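Local structure of FAD-binding PCMH-type domain-containing protein (Gibberella zeae, 6YJO) at residues H173-L185 against F265-I277. The protein binds FAD through a bicovalent linkage and probably acts as an oxygen-dependent flavin oxidoreductase. Residues are numbered along the deposited sequence; the frame is centred on the assembly and turned at random.
With FAD (flavin-adenine dinucleotide), chain C.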
ATOM      1  N   HIS A 173      -6.393   1.521  -0.403  1.00 33.35           N
ATOM      2  CA  HIS A 173      -5.739   2.356   0.590  1.00 35.54           C
ATOM      3  C   HIS A 173      -4.700   3.301   0.003  1.00 35.87           C
ATOM      4  O   HIS A 173      -4.085   4.061   0.760  1.00 36.49           O
ATOM      5  CB  HIS A 173      -5.087   1.474   1.663  1.00 36.83           C
ATOM      6  CG  HIS A 173      -6.030   0.484   2.272  1.00 39.70           C
ATOM      7  ND1 HIS A 173      -6.005  -0.857   1.956  1.00 38.67           N
ATOM      8  CD2 HIS A 173      -7.039   0.645   3.160  1.00 39.47           C
ATOM      9  CE1 HIS A 173      -6.947  -1.484   2.637  1.00 40.66           C
ATOM     10  NE2 HIS A 173      -7.590  -0.595   3.375  1.00 39.68           N
ATOM     11  N   GLY A 174      -4.499   3.290  -1.313  1.00 35.22           N
ATOM     12  CA  GLY A 174      -3.546   4.178  -1.945  1.00 35.05           C
ATOM     13  C   GLY A 174      -2.911   3.552  -3.167  1.00 34.77           C
ATOM     14  O   GLY A 174      -3.507   3.524  -4.249  1.00 34.06           O
ATOM     15  N   GLY A 175      -1.702   3.029  -2.997  1.00 34.85           N
ATOM     16  CA  GLY A 175      -0.977   2.430  -4.097  1.00 37.11           C
ATOM     17  C   GLY A 175       0.070   3.376  -4.640  1.00 38.69           C
ATOM     18  O   GLY A 175      -0.219   4.185  -5.525  1.00 41.20           O
ATOM     19  N   TYR A 176       1.286   3.290  -4.106  1.00 37.82           N
ATOM     20  CA  TYR A 176       2.368   4.194  -4.459  1.00 40.60           C
ATOM     21  C   TYR A 176       3.558   3.404  -4.984  1.00 43.45           C
ATOM     22  O   TYR A 176       3.889   2.335  -4.460  1.00 45.82           O
ATOM     23  CB  TYR A 176       2.801   5.039  -3.258  1.00 42.04           C
ATOM     24  CG  TYR A 176       3.851   6.070  -3.602  1.00 43.91           C
ATOM     25  CD1 TYR A 176       5.200   5.731  -3.643  1.00 44.48           C
ATOM     26  CD2 TYR A 176       3.494   7.380  -3.894  1.00 45.26           C
ATOM     27  CE1 TYR A 176       6.157   6.668  -3.964  1.00 45.56           C
ATOM     28  CE2 TYR A 176       4.452   8.325  -4.218  1.00 47.22           C
ATOM     29  CZ  TYR A 176       5.778   7.960  -4.247  1.00 47.22           C
ATOM     30  OH  TYR A 176       6.743   8.884  -4.559  1.00 50.65           O
ATOM     31  N   GLY A 177       4.204   3.948  -6.008  1.00 43.38           N
ATOM     32  CA  GLY A 177       5.359   3.309  -6.591  1.00 43.66           C
ATOM     33  C   GLY A 177       6.148   4.287  -7.432  1.00 45.28           C
ATOM     34  O   GLY A 177       5.938   5.500  -7.371  1.00 46.41           O
ATOM     35  N   PHE A 178       7.050   3.737  -8.242  1.00 45.11           N
ATOM     36  CA  PHE A 178       7.975   4.538  -9.035  1.00 44.56           C
ATOM     37  C   PHE A 178       7.336   5.153 -10.273  1.00 43.25           C
ATOM     38  O   PHE A 178       8.048   5.769 -11.068  1.00 42.78           O
ATOM     39  CB  PHE A 178       9.183   3.679  -9.430  1.00 45.98           C
ATOM     40  CG  PHE A 178      10.141   3.426  -8.298  1.00 46.68           C
ATOM     41  CD1 PHE A 178      10.528   4.459  -7.458  1.00 48.03           C
ATOM     42  CD2 PHE A 178      10.645   2.157  -8.064  1.00 47.57           C
ATOM     43  CE1 PHE A 178      11.399   4.236  -6.416  1.00 49.99           C
ATOM     44  CE2 PHE A 178      11.523   1.925  -7.019  1.00 49.02           C
ATOM     45  CZ  PHE A 178      11.901   2.968  -6.194  1.00 49.84           C
ATOM     46  N   ALA A 179       6.025   5.007 -10.450  1.00 42.76           N
ATOM     47  CA  ALA A 179       5.270   5.745 -11.454  1.00 42.64           C
ATOM     48  C   ALA A 179       4.260   6.706 -10.843  1.00 44.92           C
ATOM     49  O   ALA A 179       3.540   7.378 -11.588  1.00 46.53           O
ATOM     50  CB  ALA A 179       4.538   4.771 -12.384  1.00 40.26           C
ATOM     51  N   SER A 180       4.188   6.790  -9.513  1.00 46.98           N
ATOM     52  CA  SER A 180       3.130   7.569  -8.878  1.00 48.75           C
ATOM     53  C   SER A 180       3.338   9.062  -9.089  1.00 50.36           C
ATOM     54  O   SER A 180       2.398   9.788  -9.433  1.00 50.03           O
ATOM     55  CB  SER A 180       3.066   7.246  -7.386  1.00 49.88           C
ATOM     56  OG  SER A 180       2.409   6.011  -7.165  1.00 50.06           O
ATOM     57  N   ARG A 181       4.566   9.542  -8.882  1.00 49.23           N
ATOM     58  CA  ARG A 181       4.825  10.972  -9.013  1.00 49.21           C
ATOM     59  C   ARG A 181       4.459  11.474 -10.403  1.00 47.71           C
ATOM     60  O   ARG A 181       4.155  12.661 -10.577  1.00 46.96           O
ATOM     61  CB  ARG A 181       6.292  11.268  -8.712  1.00 49.35           C
ATOM     62  CG  ARG A 181       6.548  12.704  -8.309  1.00 50.32           C
ATOM     63  CD  ARG A 181       7.901  12.867  -7.644  1.00 50.58           C
ATOM     64  NE  ARG A 181       8.180  14.275  -7.389  1.00 53.39           N
ATOM     65  CZ  ARG A 181       8.574  15.135  -8.323  1.00 56.04           C
ATOM     66  NH1 ARG A 181       8.745  14.727  -9.576  1.00 55.75           N
ATOM     67  NH2 ARG A 181       8.797  16.404  -8.007  1.00 59.34           N
ATOM     68  N   THR A 182       4.478  10.586 -11.396  1.00 48.23           N
ATOM     69  CA  THR A 182       4.175  10.935 -12.776  1.00 50.81           C
ATOM     70  C   THR A 182       2.738  10.630 -13.167  1.00 53.14           C
ATOM     71  O   THR A 182       2.156  11.372 -13.966  1.00 55.52           O
ATOM     72  CB  THR A 182       5.114  10.178 -13.723  1.00 51.17           C
ATOM     73  OG1 THR A 182       6.476  10.463 -13.378  1.00 52.04           O
ATOM     74  CG2 THR A 182       4.858  10.564 -15.178  1.00 52.89           C
ATOM     75  N   HIS A 183       2.155   9.558 -12.627  1.00 52.58           N
ATOM     76  CA  HIS A 183       0.828   9.121 -13.028  1.00 53.53           C
ATOM     77  C   HIS A 183      -0.121   8.893 -11.856  1.00 50.33           C
ATOM     78  O   HIS A 183      -1.250   8.444 -12.081  1.00 51.01           O
ATOM     79  CB  HIS A 183       0.924   7.832 -13.861  1.00 55.28           C
ATOM     80  CG  HIS A 183       1.663   7.999 -15.155  1.00 58.22           C
ATOM     81  ND1 HIS A 183       2.734   7.205 -15.508  1.00 58.37           N
ATOM     82  CD2 HIS A 183       1.482   8.863 -16.182  1.00 60.49           C
ATOM     83  CE1 HIS A 183       3.182   7.576 -16.694  1.00 60.28           C
ATOM     84  NE2 HIS A 183       2.440   8.579 -17.125  1.00 61.69           N
ATOM     85  N   GLY A 184       0.298   9.172 -10.625  1.00 47.48           N
ATOM     86  CA  GLY A 184      -0.598   9.213  -9.489  1.00 45.39           C
ATOM     87  C   GLY A 184      -0.623   7.911  -8.705  1.00 43.89           C
ATOM     88  O   GLY A 184      -0.061   6.886  -9.099  1.00 44.84           O
ATOM     89  N   LEU A 185      -1.291   7.975  -7.553  1.00 41.85           N
ATOM     90  CA  LEU A 185      -1.598   6.773  -6.797  1.00 39.68           C
ATOM     91  C   LEU A 185      -2.490   5.853  -7.623  1.00 36.68           C
ATOM     92  O   LEU A 185      -3.192   6.284  -8.541  1.00 36.45           O
ATOM     93  CB  LEU A 185      -2.305   7.120  -5.485  1.00 40.93           C
ATOM     94  CG  LEU A 185      -1.616   8.070  -4.502  1.00 43.94           C
ATOM     95  CD1 LEU A 185      -2.587   8.433  -3.390  1.00 45.35           C
ATOM     96  CD2 LEU A 185      -0.343   7.458  -3.925  1.00 43.62           C
ATOM     97  N   PHE A 265      14.705  19.490  -3.728  1.00 67.53           N
ATOM     98  CA  PHE A 265      14.604  18.855  -5.035  1.00 66.57           C
ATOM     99  C   PHE A 265      13.242  18.203  -5.242  1.00 63.97           C
ATOM    100  O   PHE A 265      12.767  18.111  -6.380  1.00 63.58           O
ATOM    101  CB  PHE A 265      15.720  17.821  -5.187  1.00 65.13           C
ATOM    102  CG  PHE A 265      15.845  17.265  -6.569  1.00 64.40           C
ATOM    103  CD1 PHE A 265      16.272  18.068  -7.613  1.00 66.10           C
ATOM    104  CD2 PHE A 265      15.547  15.937  -6.827  1.00 61.90           C
ATOM    105  CE1 PHE A 265      16.393  17.561  -8.890  1.00 66.58           C
ATOM    106  CE2 PHE A 265      15.669  15.424  -8.100  1.00 62.49           C
ATOM    107  CZ  PHE A 265      16.093  16.237  -9.134  1.00 64.94           C
ATOM    108  N   ALA A 266      12.605  17.738  -4.163  1.00 62.53           N
ATOM    109  CA  ALA A 266      11.276  17.151  -4.280  1.00 62.04           C
ATOM    110  C   ALA A 266      10.234  18.176  -4.700  1.00 64.73           C
ATOM    111  O   ALA A 266       9.180  17.796  -5.219  1.00 65.01           O
ATOM    112  CB  ALA A 266      10.865  16.507  -2.954  1.00 60.41           C
ATOM    113  N   VAL A 267      10.512  19.464  -4.500  1.00 66.58           N
ATOM    114  CA  VAL A 267       9.563  20.504  -4.879  1.00 66.48           C
ATOM    115  C   VAL A 267       9.733  20.883  -6.344  1.00 68.02           C
ATOM    116  O   VAL A 267       8.751  21.187  -7.031  1.00 69.17           O
ATOM    117  CB  VAL A 267       9.735  21.728  -3.960  1.00 66.94           C
ATOM    118  CG1 VAL A 267       8.793  22.857  -4.379  1.00 69.25           C
ATOM    119  CG2 VAL A 267       9.514  21.338  -2.506  1.00 63.93           C
ATOM    120  N   THR A 268      10.970  20.862  -6.847  1.00 68.31           N
ATOM    121  CA  THR A 268      11.282  21.461  -8.138  1.00 69.92           C
ATOM    122  C   THR A 268      11.477  20.455  -9.267  1.00 68.79           C
ATOM    123  O   THR A 268      11.358  20.839 -10.434  1.00 69.84           O
ATOM    124  CB  THR A 268      12.555  22.311  -8.026  1.00 72.82           C
ATOM    125  OG1 THR A 268      13.630  21.500  -7.536  1.00 70.89           O
ATOM    126  CG2 THR A 268      12.344  23.487  -7.082  1.00 74.50           C
ATOM    127  N   ALA A 269      11.772  19.194  -8.962  1.00 66.70           N
ATOM    128  CA  ALA A 269      12.145  18.260 -10.013  1.00 68.17           C
ATOM    129  C   ALA A 269      10.981  18.043 -10.982  1.00 68.93           C
ATOM    130  O   ALA A 269       9.816  18.193 -10.607  1.00 69.46           O
ATOM    131  CB  ALA A 269      12.581  16.926  -9.414  1.00 65.95           C
ATOM    132  N   PRO A 270      11.269  17.703 -12.240  1.00 69.72           N
ATOM    133  CA  PRO A 270      10.185  17.423 -13.190  1.00 69.12           C
ATOM    134  C   PRO A 270       9.318  16.262 -12.730  1.00 64.63           C
ATOM    135  O   PRO A 270       9.719  15.438 -11.905  1.00 61.01           O
ATOM    136  CB  PRO A 270      10.925  17.079 -14.488  1.00 71.45           C
ATOM    137  CG  PRO A 270      12.249  17.738 -14.355  1.00 74.40           C
ATOM    138  CD  PRO A 270      12.588  17.657 -12.893  1.00 72.52           C
ATOM    139  N   LYS A 271       8.104  16.201 -13.288  1.00 64.19           N
ATOM    140  CA  LYS A 271       7.184  15.123 -12.946  1.00 61.49           C
ATOM    141  C   LYS A 271       7.597  13.796 -13.571  1.00 59.09           C
ATOM    142  O   LYS A 271       7.158  12.744 -13.097  1.00 57.22           O
ATOM    143  CB  LYS A 271       5.759  15.488 -13.371  1.00 63.00           C
ATOM    144  CG  LYS A 271       5.475  15.329 -14.853  1.00 65.83           C
ATOM    145  CD  LYS A 271       4.103  15.882 -15.203  1.00 67.26           C
ATOM    146  CE  LYS A 271       3.876  15.899 -16.702  1.00 69.11           C
ATOM    147  NZ  LYS A 271       4.855  16.788 -17.392  1.00 72.21           N
ATOM    148  N   GLU A 272       8.430  13.820 -14.614  1.00 59.22           N
ATOM    149  CA  GLU A 272       8.964  12.587 -15.184  1.00 57.00           C
ATOM    150  C   GLU A 272       9.885  11.843 -14.226  1.00 52.05           C
ATOM    151  O   GLU A 272      10.248  10.697 -14.509  1.00 49.23           O
ATOM    152  CB  GLU A 272       9.731  12.884 -16.480  1.00 61.14           C
ATOM    153  CG  GLU A 272       8.853  13.059 -17.717  1.00 64.02           C
ATOM    154  CD  GLU A 272       8.261  14.450 -17.832  1.00 67.67           C
ATOM    155  OE1 GLU A 272       8.653  15.331 -17.038  1.00 68.24           O
ATOM    156  OE2 GLU A 272       7.405  14.666 -18.720  1.00 69.18           O
ATOM    157  N   LEU A 273      10.257  12.455 -13.105  1.00 51.62           N
ATOM    158  CA  LEU A 273      11.256  11.912 -12.196  1.00 51.57           C
ATOM    159  C   LEU A 273      10.581  11.327 -10.958  1.00 49.58           C
ATOM    160  O   LEU A 273       9.735  11.980 -10.341  1.00 49.26           O
ATOM    161  CB  LEU A 273      12.248  13.004 -11.796  1.00 55.75           C
ATOM    162  CG  LEU A 273      13.361  12.636 -10.818  1.00 59.21           C
ATOM    163  CD1 LEU A 273      14.346  11.657 -11.436  1.00 60.68           C
ATOM    164  CD2 LEU A 273      14.069  13.900 -10.365  1.00 62.16           C
ATOM    165  N   ASN A 274      10.960  10.099 -10.606  1.00 48.93           N
ATOM    166  CA  ASN A 274      10.446   9.401  -9.432  1.00 49.82           C
ATOM    167  C   ASN A 274      11.627   8.940  -8.591  1.00 49.87           C
ATOM    168  O   ASN A 274      12.563   8.334  -9.119  1.00 51.18           O
ATOM    169  CB  ASN A 274       9.579   8.207  -9.842  1.00 50.14           C
ATOM    170  CG  ASN A 274       8.372   8.620 -10.665  1.00 52.06           C
ATOM    171  OD1 ASN A 274       7.274   8.777 -10.134  1.00 50.86           O
ATOM    172  ND2 ASN A 274       8.571   8.797 -11.971  1.00 53.81           N
ATOM    173  N   MET A 275      11.588   9.215  -7.287  1.00 48.98           N
ATOM    174  CA  MET A 275      12.766   9.022  -6.451  1.00 50.20           C
ATOM    175  C   MET A 275      12.377   8.560  -5.057  1.00 46.28           C
ATOM    176  O   MET A 275      11.304   8.898  -4.551  1.00 46.73           O
ATOM    177  CB  MET A 275      13.575  10.319  -6.344  1.00 55.02           C
ATOM    178  CG  MET A 275      15.073  10.107  -6.321  1.00 59.40           C
ATOM    179  SD  MET A 275      15.984  11.644  -6.542  1.00 65.58           S
ATOM    180  CE  MET A 275      15.913  12.307  -4.883  1.00 63.92           C
ATOM    181  N   GLN A 276      13.273   7.781  -4.448  1.00 45.53           N
ATOM    182  CA  GLN A 276      13.265   7.485  -3.021  1.00 45.42           C
ATOM    183  C   GLN A 276      14.717   7.371  -2.571  1.00 47.48           C
ATOM    184  O   GLN A 276      15.635   7.307  -3.395  1.00 48.23           O
ATOM    185  CB  GLN A 276      12.473   6.206  -2.715  1.00 45.36           C
ATOM    186  CG  GLN A 276      13.266   4.910  -2.842  1.00 46.54           C
ATOM    187  CD  GLN A 276      12.431   3.656  -2.617  1.00 46.00           C
ATOM    188  OE1 GLN A 276      12.914   2.541  -2.808  1.00 46.51           O
ATOM    189  NE2 GLN A 276      11.181   3.830  -2.200  1.00 46.25           N
ATOM    190  N   ILE A 277      14.931   7.368  -1.254  1.00 46.41           N
ATOM    191  CA  ILE A 277      16.254   7.120  -0.686  1.00 47.31           C
ATOM    192  C   ILE A 277      16.152   6.002   0.340  1.00 44.36           C
ATOM    193  O   ILE A 277      15.489   6.159   1.370  1.00 42.49           O
ATOM    194  CB  ILE A 277      16.876   8.377  -0.048  1.00 48.22           C
ATOM    195  CG1 ILE A 277      18.249   8.019   0.541  1.00 49.61           C
ATOM    196  CG2 ILE A 277      15.967   8.963   1.027  1.00 46.10           C
ATOM    197  CD1 ILE A 277      19.035   9.197   1.050  1.00 50.48           C
TER
HETATM  198  PA  FAD C 601      -4.304  -8.244   2.007  1.00 43.29           P
HETATM  199  O1A FAD C 601      -3.812  -8.687   3.333  1.00 39.29           O
HETATM  200  O2A FAD C 601      -4.992  -9.350   1.190  1.00 39.92           O
HETATM  201  O5B FAD C 601      -5.259  -6.999   2.150  1.00 37.36           O
HETATM  202  C5B FAD C 601      -4.887  -5.857   2.950  1.00 39.79           C
HETATM  203  C4B FAD C 601      -6.128  -5.109   3.354  1.00 40.18           C
HETATM  204  O4B FAD C 601      -7.031  -5.030   2.223  1.00 40.72           O
HETATM  205  C3B FAD C 601      -6.925  -5.761   4.481  1.00 39.73           C
HETATM  206  O3B FAD C 601      -7.553  -4.775   5.293  1.00 38.80           O
HETATM  207  C2B FAD C 601      -7.943  -6.601   3.713  1.00 40.13           C
HETATM  208  O2B FAD C 601      -9.109  -6.862   4.480  1.00 41.63           O
HETATM  209  C1B FAD C 601      -8.254  -5.667   2.545  1.00 39.56           C
HETATM  210  N9A FAD C 601      -8.769  -6.347   1.359  1.00 39.82           N
HETATM  211  C8A FAD C 601      -8.127  -7.271   0.574  1.00 39.23           C
HETATM  212  N7A FAD C 601      -8.846  -7.720  -0.425  1.00 38.51           N
HETATM  213  C5A FAD C 601     -10.054  -7.043  -0.288  1.00 39.87           C
HETATM  214  C6A FAD C 601     -11.243  -7.072  -1.036  1.00 37.62           C
HETATM  215  N6A FAD C 601     -11.432  -7.836  -2.115  1.00 39.13           N
HETATM  216  N1A FAD C 601     -12.254  -6.275  -0.626  1.00 37.40           N
HETATM  217  C2A FAD C 601     -12.074  -5.507   0.450  1.00 38.04           C
HETATM  218  N3A FAD C 601     -10.999  -5.396   1.231  1.00 39.01           N
HETATM  219  C4A FAD C 601     -10.013  -6.200   0.807  1.00 38.83           C
HETATM  220  N1  FAD C 601       2.699  -0.382  -0.755  1.00 47.15           N
HETATM  221  C2  FAD C 601       3.000   0.731  -1.487  1.00 49.70           C
HETATM  222  O2  FAD C 601       2.296   1.745  -1.443  1.00 50.98           O
HETATM  223  N3  FAD C 601       4.120   0.732  -2.305  1.00 50.07           N
HETATM  224  C4  FAD C 601       5.007  -0.314  -2.469  1.00 49.02           C
HETATM  225  O4  FAD C 601       5.970  -0.199  -3.225  1.00 49.56           O
HETATM  226  C4X FAD C 601       4.678  -1.489  -1.686  1.00 47.28           C
HETATM  227  N5  FAD C 601       5.461  -2.526  -1.779  1.00 45.69           N
HETATM  228  C5X FAD C 601       5.140  -3.650  -1.034  1.00 42.30           C
HETATM  229  C6  FAD C 601       5.975  -4.759  -1.091  1.00 37.51           C
HETATM  230  C7  FAD C 601       5.685  -5.921  -0.387  1.00 37.26           C
HETATM  231  C7M FAD C 601       6.608  -7.106  -0.501  1.00 34.56           C
HETATM  232  C8  FAD C 601       4.563  -5.953   0.458  1.00 35.79           C
HETATM  233  C8M FAD C 601       4.217  -7.185   1.248  1.00 33.94           C
HETATM  234  C9  FAD C 601       3.735  -4.836   0.540  1.00 39.72           C
HETATM  235  C9A FAD C 601       4.019  -3.690  -0.193  1.00 41.22           C
HETATM  236  N10 FAD C 601       3.195  -2.549  -0.135  1.00 43.02           N
HETATM  237  C10 FAD C 601       3.499  -1.427  -0.859  1.00 45.77           C
HETATM  238  C1' FAD C 601       2.024  -2.515   0.751  1.00 39.22           C
HETATM  239  C2' FAD C 601       0.719  -2.889   0.066  1.00 36.31           C
HETATM  240  O2' FAD C 601       0.247  -1.792  -0.714  1.00 35.55           O
HETATM  241  C3' FAD C 601      -0.317  -3.218   1.141  1.00 34.19           C
HETATM  242  O3' FAD C 601       0.226  -4.232   1.981  1.00 31.65           O
HETATM  243  C4' FAD C 601      -1.660  -3.705   0.601  1.00 33.37           C
HETATM  244  O4' FAD C 601      -2.729  -3.113   1.339  1.00 32.20           O
HETATM  245  C5' FAD C 601      -1.760  -5.210   0.676  1.00 33.29           C
HETATM  246  O5' FAD C 601      -2.850  -5.655  -0.152  1.00 32.73           O
HETATM  247  P   FAD C 601      -3.111  -7.182  -0.380  1.00 38.79           P
HETATM  248  O1P FAD C 601      -4.504  -7.383  -0.982  1.00 32.24           O
HETATM  249  O2P FAD C 601      -1.972  -7.771  -1.128  1.00 31.17           O
HETATM  250  O3P FAD C 601      -3.095  -7.701   1.138  1.00 35.27           O
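Arg181 reaches from the short helix 180-183 to the turn between helix 252-268 and strand 273-280, a worked example of a buried guanidinium held by main-chain carbonyls. Its CG stands anti to the backbone N (chi1 -158°) and the chain runs extended to NE, bringing the two terminal nitrogens among four carbonyl oxygens. NH1 donates to Leu273 O at 3.0 Å and to Pro270 O at 2.6 Å; Leu273 N, closing the turn, meets Pro270 O from the opposite face. NH2 bonds Ala266 O at 3.1 Å, in the guanidinium plane, and weakly Ala269 O.

A second polar group joins two side chains crossing at about a right angle: Asn274 ND2 donates to Thr182 OG1 (3.0 Å, 153°), while OG1 lies doubtfully close to Lys271 O.

Phe178 sets the edge of its ring, at CZ, 3.6 Å from Gln276 OE1, the planes 70° apart; Asp385 and Gln287 bind that amide.

Upstream, Tyr176 grips the flavin with its backbone: N donates to O2 of FAD, and N3 of FAD to Tyr176 O (2.7 Å). The arginine's bonds tie this flavin-binding segment to the turn leading into strand 273-280 of the seven-stranded antiparallel sheet, and the carbonyl oxygens probably offset its buried charge.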